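Local coordinates for chintase (Rhizomucor miehei, PDB 5YUQ), which is a family 18 glycoside hydrolase that hydrolyses chitin, with its active site in a tunnel, at residues 175-179 and 214-218. Numbering follows the deposited sequence. Where two conformers were deposited one is given.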
loop_
_atom_site.group_PDB
_atom_site.type_symbol
_atom_site.label_atom_id
_atom_site.label_comp_id
_atom_site.label_asym_id
_atom_site.label_seq_id
_atom_site.Cartn_x
_atom_site.Cartn_y
_atom_site.Cartn_z
ATOM N N ALA A 175 -8.813 -9.236 7.590
ATOM C CA ALA A 175 -8.509 -8.995 6.183
ATOM C C ALA A 175 -7.061 -8.652 5.972
ATOM O O ALA A 175 -6.405 -8.090 6.858
ATOM C CB ALA A 175 -9.398 -7.879 5.613
ATOM N N PHE A 176 -6.585 -8.981 4.778
ATOM C CA PHE A 176 -5.196 -8.796 4.405
ATOM C C PHE A 176 -5.199 -7.875 3.200
ATOM O O PHE A 176 -5.700 -8.239 2.123
ATOM C CB PHE A 176 -4.575 -10.145 4.038
ATOM C CG PHE A 176 -4.537 -11.132 5.184
ATOM C CD1 PHE A 176 -5.695 -11.773 5.608
ATOM C CD2 PHE A 176 -3.346 -11.421 5.832
ATOM C CE1 PHE A 176 -5.669 -12.669 6.665
ATOM C CE2 PHE A 176 -3.300 -12.328 6.886
ATOM C CZ PHE A 176 -4.465 -12.958 7.309
ATOM N N TYR A 177 -4.671 -6.670 3.378
ATOM C CA TYR A 177 -4.716 -5.652 2.330
ATOM C C TYR A 177 -3.448 -5.736 1.494
ATOM O O TYR A 177 -2.393 -5.299 1.939
ATOM C CB TYR A 177 -4.799 -4.252 2.948
ATOM C CG TYR A 177 -6.075 -3.913 3.707
ATOM C CD1 TYR A 177 -7.088 -4.847 3.894
ATOM C CD2 TYR A 177 -6.257 -2.642 4.232
ATOM C CE1 TYR A 177 -8.247 -4.521 4.591
ATOM C CE2 TYR A 177 -7.410 -2.304 4.926
ATOM C CZ TYR A 177 -8.399 -3.242 5.094
ATOM O OH TYR A 177 -9.538 -2.901 5.782
ATOM N N ILE A 178 -3.549 -6.280 0.283
ATOM C CA ILE A 178 -2.373 -6.477 -0.567
ATOM C C ILE A 178 -1.901 -5.179 -1.209
ATOM O O ILE A 178 -2.639 -4.529 -1.952
ATOM C CB ILE A 178 -2.645 -7.502 -1.677
ATOM C CG1 ILE A 178 -3.017 -8.854 -1.065
ATOM C CG2 ILE A 178 -1.423 -7.667 -2.562
ATOM C CD1 ILE A 178 -3.467 -9.882 -2.093
ATOM N N MET A 179 -0.653 -4.814 -0.938
ATOM C CA MET A 179 -0.094 -3.592 -1.498
ATOM C C MET A 179 0.451 -3.857 -2.892
ATOM O O MET A 179 1.662 -3.910 -3.109
ATOM C CB MET A 179 0.966 -3.021 -0.559
ATOM C CG MET A 179 0.359 -2.561 0.762
ATOM S SD MET A 179 1.565 -1.965 1.957
ATOM C CE MET A 179 2.716 -1.106 0.877
ATOM N N ALA A 214 -0.023 -11.815 -6.850
ATOM C CA ALA A 214 -0.066 -11.646 -5.402
ATOM C C ALA A 214 -1.287 -12.342 -4.798
ATOM O O ALA A 214 -1.172 -13.065 -3.803
ATOM C CB ALA A 214 -0.072 -10.156 -5.046
ATOM N N VAL A 215 -2.452 -12.114 -5.394
ATOM C CA VAL A 215 -3.677 -12.740 -4.920
ATOM C C VAL A 215 -3.529 -14.249 -4.975
ATOM O O VAL A 215 -3.849 -14.944 -4.007
ATOM C CB VAL A 215 -4.889 -12.271 -5.753
ATOM C CG1 VAL A 215 -6.072 -13.203 -5.568
ATOM C CG2 VAL A 215 -5.257 -10.850 -5.370
ATOM N N LYS A 216 -3.003 -14.760 -6.084
ATOM C CA LYS A 216 -2.837 -16.206 -6.218
ATOM C C LYS A 216 -1.861 -16.741 -5.183
ATOM O O LYS A 216 -2.085 -17.810 -4.618
ATOM C CB LYS A 216 -2.372 -16.601 -7.621
ATOM C CG LYS A 216 -3.362 -16.283 -8.728
ATOM C CD LYS A 216 -4.740 -16.821 -8.433
ATOM C CE LYS A 216 -5.716 -16.465 -9.547
ATOM N NZ LYS A 216 -5.144 -16.791 -10.882
ATOM N N ALA A 217 -0.789 -16.000 -4.923
ATOM C CA ALA A 217 0.207 -16.446 -3.954
ATOM C C ALA A 217 -0.368 -16.496 -2.544
ATOM O O ALA A 217 -0.115 -17.441 -1.798
ATOM C CB ALA A 217 1.439 -15.555 -3.993
ATOM N N TRP A 218 -1.165 -15.489 -2.183
ATOM C CA TRP A 218 -1.750 -15.425 -0.844
ATOM C C TRP A 218 -2.844 -16.499 -0.649
ATOM O O TRP A 218 -2.958 -17.062 0.423
ATOM C CB TRP A 218 -2.191 -14.042 -0.427
ATOM C CG TRP A 218 -1.111 -13.130 -0.007
ATOM C CD1 TRP A 218 -0.383 -12.250 -0.831
ATOM C CD2 TRP A 218 -0.633 -12.887 1.314
ATOM N NE1 TRP A 218 0.467 -11.523 -0.083
ATOM C CE2 TRP A 218 0.360 -11.895 1.234
ATOM C CE3 TRP A 218 -0.920 -13.424 2.559
ATOM C CZ2 TRP A 218 1.014 -11.441 2.322
ATOM C CZ3 TRP A 218 -0.293 -12.979 3.610
ATOM C CH2 TRP A 218 0.678 -11.970 3.519
#
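Ile178, on strand 175-178, is the side chain most deeply engaged with helix 211-220, and three helical residues close around it. Its CG2 methyl lies 3.8 Å from Ala214 CB, while its CD1 reaches both Val215 CG2 at 3.9 Å and Trp218 CD1 at 4.1 Å. Because Ala214 and Trp218 are one helical turn apart, joined by the hydrogen bond from Trp218 N to Ala214 O (2.9 Å), they present their side chains on the same helical face, and the small Ala214 lets the backbones come as near as 7.4 Å between its CA and that of Ile178. Trp218 extends the interface back along the strand to Phe176, two residues before Ile178 and pointing the same way. Phe176 CD2 sits 4.1 Å from Trp218 CZ3, with the rings inclined at 44° and the centroid of the Phe176 ring 5.9 Å from that of the six-membered indole ring, an oblique apolar contact. The indole is held from outside the pair as well: NE1 donates a hydrogen bond to the carbonyl of Pro150, and Phe154 packs edge-to-face against the ring. No hydrogen bond links the two segments. Their axes approach to 10.4 Å and run roughly antiparallel, at 148°. The intervening Tyr177 turns to the barrel interior, where it meets Asn103, so the alternation of the strand separates an inward residue from the outward pair Phe176 and Ile178. This apolar layer between parallel strand and returning outer helix is characteristic of the TIM barrel of family 18 chitinases.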